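Extracellular solute-binding protein family 1 (Pseudothermotoga lettingae, PDB 5CI5) binds the sugar alpha-D-tagatopyranose and probably serves as the extracellular solute-binding component that delivers it to an ABC transporter. Local coordinates at residues Y229-K234 with V387-L391; G265-F269 with K356-I360; V90-E95 with T122-K126; M147-L153 with A168-I172; K77-L81 with S308-K312. All coordinates share one frame; numbering follows the deposited sequence. Where two conformers were deposited one is given.

Contact 1 of 5, residues Y229-K234 with V387-L391; sequences YTDLAK and VQRVL
V390 swings CG1 anti to its backbone N (chi1 171°), while T230 places OG1 between its own N and carbonyl carbon, and with these torsions the two branched side chains meet at about a right angle. V390 CG1 lies 3.5 Å from T230 OG1. That contact is packing, since the hydroxyl is hydrogen-bonded to L226 O one turn earlier in its own helix. L391 sends a single branch across: its CD2 rests 3.9 Å from A233 CB and 4.0 Å from T230 CB, and it also touches K234 CG, fitting among residues that successive turns bring to one side. At the buried end, V387 CG1 meets Y229 CE2 at the ring edge, 4.0 Å away and near the ring plane; the tyrosine hydroxyl is held by S185 O. At the exposed end, the K234 chain kinks at chi3 (75°) and sets NZ 2.8 Å from V390 O, tilted out of the carbonyl plane. This carbonyl lies in the last turn of helix 376-391, and the helix end would probably favour the approach of a positive charge. Helix 190-202 lies against Y229 and V387. The short segments run in roughly the same direction, 35° apart, a near-parallel helix pair in the solute-binding protein fold.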
# COMPACT_ATOMS: atom_id res chain seq x y z
N TYR A 229 1.09 -18.79 -4.31
CA TYR A 229 1.93 -17.68 -3.85
C TYR A 229 3.22 -18.20 -3.26
O TYR A 229 4.30 -17.75 -3.60
CB TYR A 229 1.15 -16.86 -2.82
CG TYR A 229 1.81 -15.58 -2.36
CD1 TYR A 229 1.96 -14.50 -3.21
CD2 TYR A 229 2.25 -15.44 -1.05
CE1 TYR A 229 2.55 -13.33 -2.78
CE2 TYR A 229 2.83 -14.26 -0.61
CZ TYR A 229 2.97 -13.19 -1.47
OH TYR A 229 3.57 -12.01 -1.08
N THR A 230 3.12 -19.19 -2.38
CA THR A 230 4.34 -19.73 -1.77
C THR A 230 5.11 -20.67 -2.72
O THR A 230 6.34 -20.68 -2.66
CB THR A 230 4.04 -20.47 -0.46
OG1 THR A 230 3.10 -21.54 -0.66
CG2 THR A 230 3.51 -19.49 0.58
N ASP A 231 4.42 -21.40 -3.60
CA ASP A 231 5.11 -22.25 -4.59
C ASP A 231 6.03 -21.44 -5.51
O ASP A 231 7.07 -21.93 -5.94
CB ASP A 231 4.11 -23.01 -5.46
CG ASP A 231 3.57 -24.27 -4.79
OD1 ASP A 231 4.10 -24.69 -3.74
OD2 ASP A 231 2.62 -24.87 -5.36
N LEU A 232 5.63 -20.22 -5.86
CA LEU A 232 6.46 -19.37 -6.69
C LEU A 232 7.83 -19.19 -6.06
O LEU A 232 8.85 -19.16 -6.74
CB LEU A 232 5.79 -18.01 -6.93
CG LEU A 232 4.65 -18.07 -7.93
CD1 LEU A 232 3.78 -16.84 -7.80
CD2 LEU A 232 5.12 -18.22 -9.37
N ALA A 233 7.84 -19.08 -4.74
CA ALA A 233 9.09 -18.97 -4.01
C ALA A 233 9.76 -20.33 -3.71
O ALA A 233 10.97 -20.43 -3.86
CB ALA A 233 8.86 -18.20 -2.73
N LYS A 234 9.00 -21.36 -3.33
CA LYS A 234 9.57 -22.62 -2.81
C LYS A 234 9.84 -23.73 -3.82
O LYS A 234 10.80 -24.49 -3.69
CB LYS A 234 8.64 -23.25 -1.77
CG LYS A 234 8.43 -22.49 -0.49
CD LYS A 234 7.41 -23.26 0.38
CE LYS A 234 8.01 -24.51 1.03
NZ LYS A 234 7.06 -25.17 2.00
N VAL A 387 1.92 -17.24 5.93
CA VAL A 387 2.78 -17.32 4.76
C VAL A 387 4.19 -17.72 5.17
O VAL A 387 4.81 -18.59 4.53
CB VAL A 387 2.79 -15.98 4.00
CG1 VAL A 387 3.85 -15.98 2.89
CG2 VAL A 387 1.42 -15.70 3.43
N GLN A 388 4.71 -17.10 6.22
CA GLN A 388 6.08 -17.38 6.63
C GLN A 388 6.28 -18.83 7.03
O GLN A 388 7.29 -19.43 6.67
CB GLN A 388 6.53 -16.51 7.81
CG GLN A 388 6.91 -15.15 7.47
CD GLN A 388 8.17 -14.69 8.23
OE1 GLN A 388 8.41 -15.09 9.39
NE2 GLN A 388 8.98 -13.89 7.57
N ARG A 389 5.32 -19.40 7.75
CA ARG A 389 5.48 -20.74 8.29
C ARG A 389 5.49 -21.74 7.14
O ARG A 389 6.17 -22.76 7.20
CB ARG A 389 4.37 -21.05 9.30
CG ARG A 389 4.51 -20.25 10.62
CD ARG A 389 5.00 -21.11 11.78
NE ARG A 389 3.91 -21.52 12.65
CZ ARG A 389 3.98 -22.56 13.48
NH1 ARG A 389 5.08 -23.30 13.55
NH2 ARG A 389 2.94 -22.85 14.24
N VAL A 390 4.75 -21.45 6.07
CA VAL A 390 4.81 -22.29 4.89
C VAL A 390 6.18 -22.14 4.21
O VAL A 390 6.82 -23.15 3.86
CB VAL A 390 3.67 -21.95 3.90
CG1 VAL A 390 3.88 -22.69 2.58
CG2 VAL A 390 2.36 -22.30 4.53
N LEU A 391 6.64 -20.90 4.03
CA LEU A 391 7.91 -20.66 3.36
C LEU A 391 9.07 -21.33 4.11
O LEU A 391 10.00 -21.82 3.50
CB LEU A 391 8.18 -19.15 3.24
CG LEU A 391 7.25 -18.40 2.29
CD1 LEU A 391 7.50 -16.90 2.38
CD2 LEU A 391 7.44 -18.88 0.87

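Contact 2 of 5, residues G265-F269 with K356-I360. With T6T (alpha-D-tagatopyranose), chain C.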
# COMPACT_ATOMS: atom_id res chain seq x y z
N GLY A 265 2.68 -0.33 -7.72
CA GLY A 265 1.62 0.62 -8.06
C GLY A 265 2.17 2.02 -8.19
O GLY A 265 3.39 2.21 -8.31
N PRO A 266 1.29 3.04 -8.16
CA PRO A 266 1.77 4.39 -8.50
C PRO A 266 2.78 4.99 -7.54
O PRO A 266 3.55 5.85 -7.98
CB PRO A 266 0.45 5.21 -8.54
CG PRO A 266 -0.55 4.40 -7.79
CD PRO A 266 -0.17 2.96 -8.08
N TRP A 267 2.85 4.56 -6.28
CA TRP A 267 3.92 5.03 -5.39
C TRP A 267 5.30 4.57 -5.86
O TRP A 267 6.32 5.19 -5.55
CB TRP A 267 3.68 4.57 -3.94
CG TRP A 267 3.92 3.11 -3.76
CD1 TRP A 267 5.06 2.53 -3.31
CD2 TRP A 267 3.01 2.05 -4.03
NE1 TRP A 267 4.93 1.16 -3.29
CE2 TRP A 267 3.67 0.84 -3.73
CE3 TRP A 267 1.69 2.00 -4.49
CZ2 TRP A 267 3.06 -0.40 -3.90
CZ3 TRP A 267 1.08 0.78 -4.63
CH2 TRP A 267 1.76 -0.41 -4.34
N SER A 268 5.33 3.47 -6.61
CA SER A 268 6.56 2.89 -7.10
C SER A 268 7.27 3.77 -8.09
O SER A 268 8.48 3.65 -8.28
CB SER A 268 6.30 1.55 -7.78
OG SER A 268 5.56 0.67 -6.96
N PHE A 269 6.51 4.62 -8.78
CA PHE A 269 7.06 5.30 -9.94
C PHE A 269 8.18 6.30 -9.59
O PHE A 269 9.28 6.16 -10.13
CB PHE A 269 5.95 5.99 -10.72
CG PHE A 269 4.85 5.06 -11.20
CD1 PHE A 269 5.02 3.68 -11.27
CD2 PHE A 269 3.65 5.60 -11.62
CE1 PHE A 269 3.99 2.87 -11.74
CE2 PHE A 269 2.63 4.78 -12.09
CZ PHE A 269 2.79 3.43 -12.15
N LYS A 356 0.65 4.08 -18.25
CA LYS A 356 0.69 3.49 -16.92
C LYS A 356 -0.53 3.92 -16.13
O LYS A 356 -1.14 3.16 -15.40
CB LYS A 356 1.95 3.89 -16.13
CG LYS A 356 3.24 3.32 -16.64
CD LYS A 356 4.38 3.43 -15.61
CE LYS A 356 4.61 4.86 -15.10
NZ LYS A 356 5.19 5.74 -16.13
N TRP A 357 -0.90 5.17 -16.30
CA TRP A 357 -1.97 5.70 -15.46
C TRP A 357 -3.36 5.32 -15.96
O TRP A 357 -4.30 5.25 -15.17
CB TRP A 357 -1.81 7.21 -15.35
CG TRP A 357 -0.76 7.51 -14.38
CD1 TRP A 357 0.55 7.70 -14.63
CD2 TRP A 357 -0.92 7.62 -12.96
NE1 TRP A 357 1.23 7.94 -13.46
CE2 TRP A 357 0.34 7.88 -12.42
CE3 TRP A 357 -2.02 7.50 -12.10
CZ2 TRP A 357 0.54 8.06 -11.06
CZ3 TRP A 357 -1.81 7.67 -10.75
CH2 TRP A 357 -0.55 7.95 -10.24
N GLN A 358 -3.50 5.03 -17.25
CA GLN A 358 -4.78 4.58 -17.76
C GLN A 358 -5.20 3.33 -17.04
O GLN A 358 -6.36 3.17 -16.63
CB GLN A 358 -4.73 4.32 -19.27
CG GLN A 358 -6.07 3.90 -19.88
CD GLN A 358 -5.96 2.68 -20.78
OE1 GLN A 358 -6.45 1.60 -20.45
NE2 GLN A 358 -5.30 2.85 -21.93
N ILE A 359 -4.24 2.43 -16.88
CA ILE A 359 -4.47 1.16 -16.26
C ILE A 359 -4.85 1.33 -14.78
O ILE A 359 -5.71 0.63 -14.24
CB ILE A 359 -3.20 0.28 -16.43
CG1 ILE A 359 -2.93 0.06 -17.93
CG2 ILE A 359 -3.37 -1.02 -15.73
CD1 ILE A 359 -1.56 -0.58 -18.30
N ILE A 360 -4.20 2.28 -14.13
CA ILE A 360 -4.45 2.55 -12.71
C ILE A 360 -5.86 3.08 -12.52
O ILE A 360 -6.61 2.59 -11.68
CB ILE A 360 -3.41 3.55 -12.17
CG1 ILE A 360 -2.03 2.90 -12.17
CG2 ILE A 360 -3.75 3.99 -10.75
CD1 ILE A 360 -0.86 3.86 -11.97
O3 T6T C . -0.49 0.97 -0.35
C3 T6T C . 0.16 1.68 0.69
C4 T6T C . -0.32 1.14 2.04
O4 T6T C . -1.75 1.19 2.10
C5 T6T C . 0.18 -0.28 2.18
O5 T6T C . -0.24 -0.83 3.43
C6 T6T C . 1.70 -0.32 2.04
O6 T6T C . 2.06 0.19 0.76
C2 T6T C . 1.64 1.54 0.54
O2 T6T C . 2.30 2.40 1.48
C1 T6T C . 2.10 1.93 -0.88
O1 T6T C . 1.71 3.20 -1.27
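A type I turn from G265 to S268, closed by S268 N donating to G265 O at 2.9 Å, sets P266 and the following F269 against helix 355-363. F269 is enclosed on three sides. P266 CA lies over one ring face; K356 CE covers the other, 3.6 Å from the F269 ring centroid, and the bends at chi3 and chi4 of K356 fold its chain onto the ring. K356 NZ adds a cation-pi contact at 4.9 Å from the same centroid, while D354 takes its salt bridge. The F269 edge points at the face of W357 in an offset edge-to-face pair, planes 84° apart, and I360 CD1 comes within 3.6 Å of F269 CE2. P266 CB presses against W357 CH2 at 3.4 Å. The same turn carries W267 away to the sugar site, where C1 of the tagatopyranose sits over the centre of the indole, 3.3 Å above its plane; G265 N and S268 OG, joined by a hydrogen bond, lie on the opposite face. Strand 283-286 packs on F269 and K356 through V285, strand 128-138 meets P266 and W267 through D137, and helix 247-255 borders W267 through E247 and R251.

Contact 3 of 5, residues V90-E95 with T122-K126; sequences VPTFAE and TVTYK
Y125 lays its side chain along A94 and E95 of the helix that carries V90, its atoms passing from the one residue to the other. Its CB meets A94 CB at 3.7 Å, and with CG anti to the backbone N (chi1 172°) the ring extends from there toward E95. CG still touches the alanine methyl. On one flank CD1 passes P91 O at 4.1 Å; on the other, CD2 skirts A94 O. Farther out, CE1 lies 3.7 Å from E95 CB, CE2 and CZ lie against E95 CA, with CE2 also near A94 O, and OH ends 3.4 Å from E95 CG. E95 CA sits over the ring face as a CH-pi contact, 3.9 Å from the Y125 ring centroid and 19° off its normal. The opposite face is covered by K126 CG from the tyrosine's own segment. E95 then bends at chi2 (-84°), which turns its carboxylate away from the tyrosine, the two planes standing nearly perpendicular.

Y125 belongs to strand 124-125, the short first arm of a beta hairpin whose second arm is strand 128-138, with V123 paired through its backbone to Y130. The helix thus lies across the start of a hairpin at the margin of the mixed sheet. Upstream, V90 packs on both the side chain and the carbonyl of V123, its CG1 approaching V123 O at 3.4 Å, and P91 CD faces T122 O. V90 also touches Y130 and V304 of the sheet. One water ties the two segments together, accepting from V90 N at 2.8 Å and donating to T122 O at 2.8 Å, while T122 OG1 turns to L119 O.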
# COMPACT_ATOMS: atom_id res chain seq x y z
N VAL A 90 -6.89 3.75 10.72
CA VAL A 90 -7.72 4.81 11.25
C VAL A 90 -8.86 4.24 12.12
O VAL A 90 -9.07 4.67 13.26
CB VAL A 90 -8.22 5.73 10.12
CG1 VAL A 90 -9.21 6.72 10.63
CG2 VAL A 90 -7.02 6.47 9.56
N PRO A 91 -9.56 3.21 11.64
CA PRO A 91 -10.54 2.57 12.55
C PRO A 91 -9.94 2.01 13.83
O PRO A 91 -10.55 2.14 14.91
CB PRO A 91 -11.12 1.45 11.68
CG PRO A 91 -11.00 1.98 10.30
CD PRO A 91 -9.67 2.69 10.27
N THR A 92 -8.75 1.41 13.75
CA THR A 92 -8.09 0.88 14.93
C THR A 92 -7.84 2.00 15.96
O THR A 92 -8.17 1.87 17.15
CB THR A 92 -6.76 0.22 14.56
OG1 THR A 92 -7.02 -0.85 13.65
CG2 THR A 92 -6.03 -0.32 15.76
N PHE A 93 -7.26 3.11 15.50
CA PHE A 93 -6.92 4.19 16.44
C PHE A 93 -8.17 4.92 16.93
O PHE A 93 -8.24 5.32 18.10
CB PHE A 93 -5.97 5.22 15.80
CG PHE A 93 -4.67 4.64 15.28
CD1 PHE A 93 -4.12 3.47 15.78
CD2 PHE A 93 -3.99 5.31 14.28
CE1 PHE A 93 -2.93 2.97 15.26
CE2 PHE A 93 -2.80 4.84 13.77
CZ PHE A 93 -2.27 3.66 14.28
N ALA A 94 -9.15 5.11 16.04
CA ALA A 94 -10.36 5.86 16.37
C ALA A 94 -11.18 5.15 17.45
O ALA A 94 -11.79 5.79 18.29
CB ALA A 94 -11.22 6.08 15.11
N GLU A 95 -11.18 3.83 17.39
CA GLU A 95 -11.94 3.00 18.32
C GLU A 95 -11.46 3.21 19.75
O GLU A 95 -12.24 3.10 20.71
CB GLU A 95 -11.85 1.53 17.93
CG GLU A 95 -12.78 0.62 18.75
CD GLU A 95 -12.23 0.18 20.09
OE1 GLU A 95 -11.00 0.07 20.22
OE2 GLU A 95 -13.03 -0.03 21.03
N THR A 122 -12.47 3.92 4.41
CA THR A 122 -11.20 3.49 4.98
C THR A 122 -10.76 4.31 6.19
O THR A 122 -9.88 3.87 6.95
CB THR A 122 -10.04 3.55 3.95
OG1 THR A 122 -9.64 4.92 3.72
CG2 THR A 122 -10.43 2.91 2.62
N VAL A 123 -11.36 5.49 6.38
CA VAL A 123 -10.99 6.39 7.47
C VAL A 123 -12.19 6.70 8.37
O VAL A 123 -12.16 7.69 9.13
CB VAL A 123 -10.38 7.72 6.96
CG1 VAL A 123 -9.04 7.48 6.27
CG2 VAL A 123 -11.35 8.47 6.02
N THR A 124 -13.21 5.84 8.30
CA THR A 124 -14.46 6.03 9.02
C THR A 124 -14.62 5.00 10.15
O THR A 124 -14.31 3.81 9.99
CB THR A 124 -15.67 5.95 8.05
OG1 THR A 124 -15.59 7.02 7.11
CG2 THR A 124 -17.00 6.06 8.79
N TYR A 125 -15.04 5.51 11.31
CA TYR A 125 -15.37 4.67 12.46
C TYR A 125 -16.75 5.13 12.96
O TYR A 125 -16.93 6.30 13.28
CB TYR A 125 -14.29 4.79 13.56
CG TYR A 125 -14.68 4.10 14.84
CD1 TYR A 125 -14.66 2.71 14.93
CD2 TYR A 125 -15.10 4.84 15.96
CE1 TYR A 125 -15.04 2.06 16.11
CE2 TYR A 125 -15.49 4.20 17.14
CZ TYR A 125 -15.47 2.80 17.20
OH TYR A 125 -15.84 2.09 18.33
N LYS A 126 -17.72 4.22 12.98
CA LYS A 126 -19.10 4.55 13.42
C LYS A 126 -19.63 5.83 12.75
O LYS A 126 -20.19 6.73 13.40
CB LYS A 126 -19.18 4.66 14.94
CG LYS A 126 -18.67 3.46 15.69
CD LYS A 126 -19.32 2.16 15.26
CE LYS A 126 -18.87 0.97 16.10
NZ LYS A 126 -19.43 -0.32 15.54
O HOH W 1 -7.26 3.48 7.92

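Contact 4 of 5, residues M147-L153 with A168-I172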
# COMPACT_ATOMS: atom_id res chain seq x y z
N MSE A 147 13.95 -6.56 -19.22
CA MSE A 147 14.15 -7.93 -18.79
C MSE A 147 13.25 -8.87 -19.57
O MSE A 147 13.68 -9.95 -19.93
CB MSE A 147 13.92 -8.07 -17.29
CG MSE A 147 14.95 -7.33 -16.48
SE MSE A 147 14.74 -7.60 -14.59
CE MSE A 147 15.42 -9.40 -14.46
N PHE A 148 12.02 -8.46 -19.88
CA PHE A 148 11.14 -9.27 -20.73
C PHE A 148 11.81 -9.47 -22.09
O PHE A 148 11.95 -10.59 -22.60
CB PHE A 148 9.76 -8.60 -20.88
CG PHE A 148 8.76 -9.04 -19.85
CD1 PHE A 148 8.97 -8.79 -18.50
CD2 PHE A 148 7.60 -9.70 -20.22
CE1 PHE A 148 8.05 -9.19 -17.56
CE2 PHE A 148 6.70 -10.09 -19.28
CZ PHE A 148 6.92 -9.85 -17.95
N GLU A 149 12.27 -8.36 -22.65
CA GLU A 149 12.88 -8.40 -23.97
C GLU A 149 14.10 -9.31 -23.99
O GLU A 149 14.26 -10.13 -24.90
CB GLU A 149 13.25 -6.98 -24.42
CG GLU A 149 13.81 -6.92 -25.84
CD GLU A 149 14.23 -5.53 -26.27
OE1 GLU A 149 14.05 -4.56 -25.51
OE2 GLU A 149 14.76 -5.42 -27.39
N LYS A 150 14.95 -9.19 -22.98
CA LYS A 150 16.15 -10.02 -22.90
C LYS A 150 15.80 -11.51 -22.87
O LYS A 150 16.51 -12.35 -23.44
CB LYS A 150 16.98 -9.62 -21.67
CG LYS A 150 18.25 -10.41 -21.46
CD LYS A 150 19.36 -9.89 -22.34
CE LYS A 150 20.60 -10.79 -22.29
NZ LYS A 150 20.32 -12.17 -22.77
N ALA A 151 14.66 -11.84 -22.24
CA ALA A 151 14.22 -13.23 -22.11
C ALA A 151 13.40 -13.70 -23.32
O ALA A 151 12.86 -14.82 -23.32
CB ALA A 151 13.40 -13.40 -20.83
N GLY A 152 13.27 -12.85 -24.34
CA GLY A 152 12.53 -13.22 -25.55
C GLY A 152 11.02 -13.05 -25.48
O GLY A 152 10.28 -13.62 -26.29
N LEU A 153 10.57 -12.27 -24.51
CA LEU A 153 9.17 -11.99 -24.29
C LEU A 153 8.78 -10.60 -24.75
O LEU A 153 9.57 -9.66 -24.67
CB LEU A 153 8.83 -12.12 -22.80
CG LEU A 153 9.17 -13.46 -22.14
CD1 LEU A 153 8.89 -13.34 -20.66
CD2 LEU A 153 8.36 -14.59 -22.75
N ALA A 168 6.11 -16.99 -17.74
CA ALA A 168 7.02 -15.87 -17.92
C ALA A 168 8.08 -15.83 -16.82
O ALA A 168 9.25 -15.60 -17.10
CB ALA A 168 6.27 -14.57 -17.97
N ALA A 169 7.65 -16.03 -15.57
CA ALA A 169 8.58 -16.03 -14.44
C ALA A 169 9.65 -17.14 -14.60
O ALA A 169 10.83 -16.91 -14.35
CB ALA A 169 7.85 -16.20 -13.14
N LEU A 170 9.24 -18.33 -15.02
CA LEU A 170 10.21 -19.41 -15.20
C LEU A 170 11.18 -19.11 -16.34
O LEU A 170 12.38 -19.40 -16.24
CB LEU A 170 9.48 -20.73 -15.47
CG LEU A 170 8.87 -21.38 -14.24
CD1 LEU A 170 7.93 -22.52 -14.67
CD2 LEU A 170 9.93 -21.91 -13.28
N LYS A 171 10.68 -18.50 -17.41
CA LYS A 171 11.50 -18.19 -18.58
C LYS A 171 12.55 -17.12 -18.30
O LYS A 171 13.66 -17.15 -18.84
CB LYS A 171 10.59 -17.75 -19.72
CG LYS A 171 9.90 -18.94 -20.41
CD LYS A 171 8.96 -18.48 -21.51
CE LYS A 171 8.38 -19.67 -22.26
NZ LYS A 171 7.25 -19.25 -23.14
N ILE A 172 12.21 -16.17 -17.44
CA ILE A 172 13.12 -15.08 -17.09
C ILE A 172 14.16 -15.46 -16.05
O ILE A 172 15.33 -15.00 -16.08
CB ILE A 172 12.30 -13.87 -16.59
CG1 ILE A 172 11.52 -13.24 -17.74
CG2 ILE A 172 13.19 -12.83 -15.94
CD1 ILE A 172 10.35 -12.34 -17.30
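F148 O, in the last turn of helix 145-150, takes two backbone donors: L153 N at 2.9 Å and, more weakly, A151 N. With G152 N bonded back to E149 O and the glycine at positive phi (83°), this is a Schellman motif. It reverses the chain sharply enough to bring L153 beside F148, two residues that such a helix end commonly draws together. Here a third side chain links them. I172, from the last turn of helix 162-172, carries CG1 beside its backbone N (chi1 -70°), and CD1 at its end lies over one face of the F148 ring, 4.2 Å from the ring centroid and displaced toward the rim. The same I172 CD1 touches L153 CD1 at 3.8 Å. Lower on the isoleucine, CG1 packs against A151 CB at 3.6 Å, the closest apolar approach between the two segments.

L153 divides its branches between two partners: CD1 also reaches A168 CB at 4.0 Å, while CD2 rests against the extended chain of K171, 4.1 Å from its CD. K171 NZ continues to a salt bridge with D167, which leaves the methylenes to do the packing. Beneath this interface, M261 of strand 261-264 lies against both F148 and A168, joining the two helices to the three-stranded antiparallel sheet. M147, a selenomethionine, makes the loosest touch, its CE lying 4.4 Å from I172 CG2.

Contact 5 of 5, residues K77-L81 with S308-K312; sequences KGPDL and SSPNK
The D80 carboxylate and the N311 amide stand steeply to one another, their planes 78° apart. N311 ND2 comes from above the carboxylate plane to give D80 OD2 a hydrogen bond of 3.1 Å, whereas that oxygen lies close to the plane of the amide. The same nitrogen also leans toward OD1 in a weak bond. S309 OG approaches nearer the carboxylate plane, 26° out of it, on the anti side of D80 OD1, and donates over 2.7 Å. The hydroxyl works both ways: S309 OG also accepts from N311 N at 3.0 Å, forming an ST turn that presents hydroxyl and amide to the aspartate together. P310, between them, brings CD to 3.6 Å from D80 OD1. K23 NZ forms a salt bridge to OD1 and T26 N a hydrogen bond to OD2; the lysine charge and the several donors would probably favour the ionised carboxylate despite its burial. N311 stands at the N-cap position of helix 312-322, yet its side chain serves D80 and makes no capping bond. In the fold, 77-81 runs from helix 62-75 into strand 81-85. The loop holding 308-312 leads from strand 298-304 into helix 312-322; the two strands are antiparallel neighbours, with strand 25-30 along the other side of 81-85.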
# COMPACT_ATOMS: atom_id res chain seq x y z
N LYS A 77 1.74 11.29 23.28
CA LYS A 77 2.82 12.17 22.85
C LYS A 77 3.12 12.06 21.33
O LYS A 77 2.49 11.29 20.62
CB LYS A 77 4.09 11.83 23.62
CG LYS A 77 3.92 11.85 25.13
CD LYS A 77 3.53 13.23 25.62
CE LYS A 77 3.46 13.25 27.15
NZ LYS A 77 3.13 14.60 27.65
N GLY A 78 4.07 12.85 20.85
CA GLY A 78 4.53 12.75 19.47
C GLY A 78 3.94 13.78 18.51
O GLY A 78 4.19 14.98 18.67
N PRO A 79 3.15 13.33 17.52
CA PRO A 79 2.77 14.29 16.47
C PRO A 79 1.45 15.03 16.70
O PRO A 79 0.54 14.56 17.42
CB PRO A 79 2.65 13.39 15.24
CG PRO A 79 2.09 12.16 15.80
CD PRO A 79 2.76 11.96 17.13
N ASP A 80 1.33 16.20 16.07
CA ASP A 80 0.07 16.91 15.94
C ASP A 80 -0.68 16.48 14.68
O ASP A 80 -1.91 16.54 14.64
CB ASP A 80 0.32 18.41 15.89
CG ASP A 80 1.06 18.88 17.11
OD1 ASP A 80 0.58 18.59 18.22
OD2 ASP A 80 2.14 19.51 16.98
N LEU A 81 0.06 16.06 13.65
CA LEU A 81 -0.49 15.54 12.40
C LEU A 81 0.34 14.34 12.01
O LEU A 81 1.56 14.41 12.06
CB LEU A 81 -0.46 16.60 11.29
CG LEU A 81 -1.28 16.28 10.04
CD1 LEU A 81 -2.75 16.22 10.31
CD2 LEU A 81 -0.96 17.33 8.94
N SER A 308 -4.93 13.83 21.63
CA SER A 308 -4.10 14.40 22.68
C SER A 308 -3.28 15.62 22.24
O SER A 308 -2.57 16.22 23.06
CB SER A 308 -3.16 13.34 23.24
OG SER A 308 -3.92 12.38 23.98
N SER A 309 -3.38 15.99 20.97
CA SER A 309 -2.60 17.12 20.48
C SER A 309 -3.07 18.45 21.06
O SER A 309 -4.28 18.73 21.07
CB SER A 309 -2.65 17.18 18.96
OG SER A 309 -2.07 18.39 18.50
N PRO A 310 -2.12 19.30 21.49
CA PRO A 310 -2.46 20.66 21.89
C PRO A 310 -2.55 21.66 20.73
O PRO A 310 -2.78 22.84 20.96
CB PRO A 310 -1.29 21.04 22.81
CG PRO A 310 -0.13 20.32 22.24
CD PRO A 310 -0.67 19.04 21.61
N ASN A 311 -2.34 21.18 19.50
CA ASN A 311 -2.24 22.04 18.32
C ASN A 311 -3.23 21.63 17.23
O ASN A 311 -2.87 21.56 16.06
CB ASN A 311 -0.83 22.00 17.75
CG ASN A 311 0.21 22.55 18.70
OD1 ASN A 311 0.03 23.63 19.28
ND2 ASN A 311 1.31 21.84 18.85
N LYS A 312 -4.46 21.34 17.61
CA LYS A 312 -5.38 20.70 16.68
C LYS A 312 -5.83 21.59 15.53
O LYS A 312 -6.05 21.10 14.42
CB LYS A 312 -6.61 20.20 17.42
CG LYS A 312 -6.26 19.15 18.41
CD LYS A 312 -7.51 18.70 19.16
CE LYS A 312 -7.20 17.52 20.01
NZ LYS A 312 -8.36 17.15 20.89

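How the contacts relate
Contact 2 is the most central and the only one of the five with a residue in the sugar pocket; its chemistry is aromatic. Contacts 2, 3 and 5 are buried, whereas 1 and 4 are partly buried, lie farther out and come within about 5 Å of each other at their nearest atoms. Both pack helix ends mainly through aliphatic groups, each with one aromatic ring, though contact 1 adds a lysine-carbonyl bond. Contacts 3 and 5 share the mixed sheet on the side of the chain's centre opposite contact 4, their centres about 18 Å apart: the former sets a helix on a hairpin with a bridging water, the latter joins two loops through a buried carboxylate.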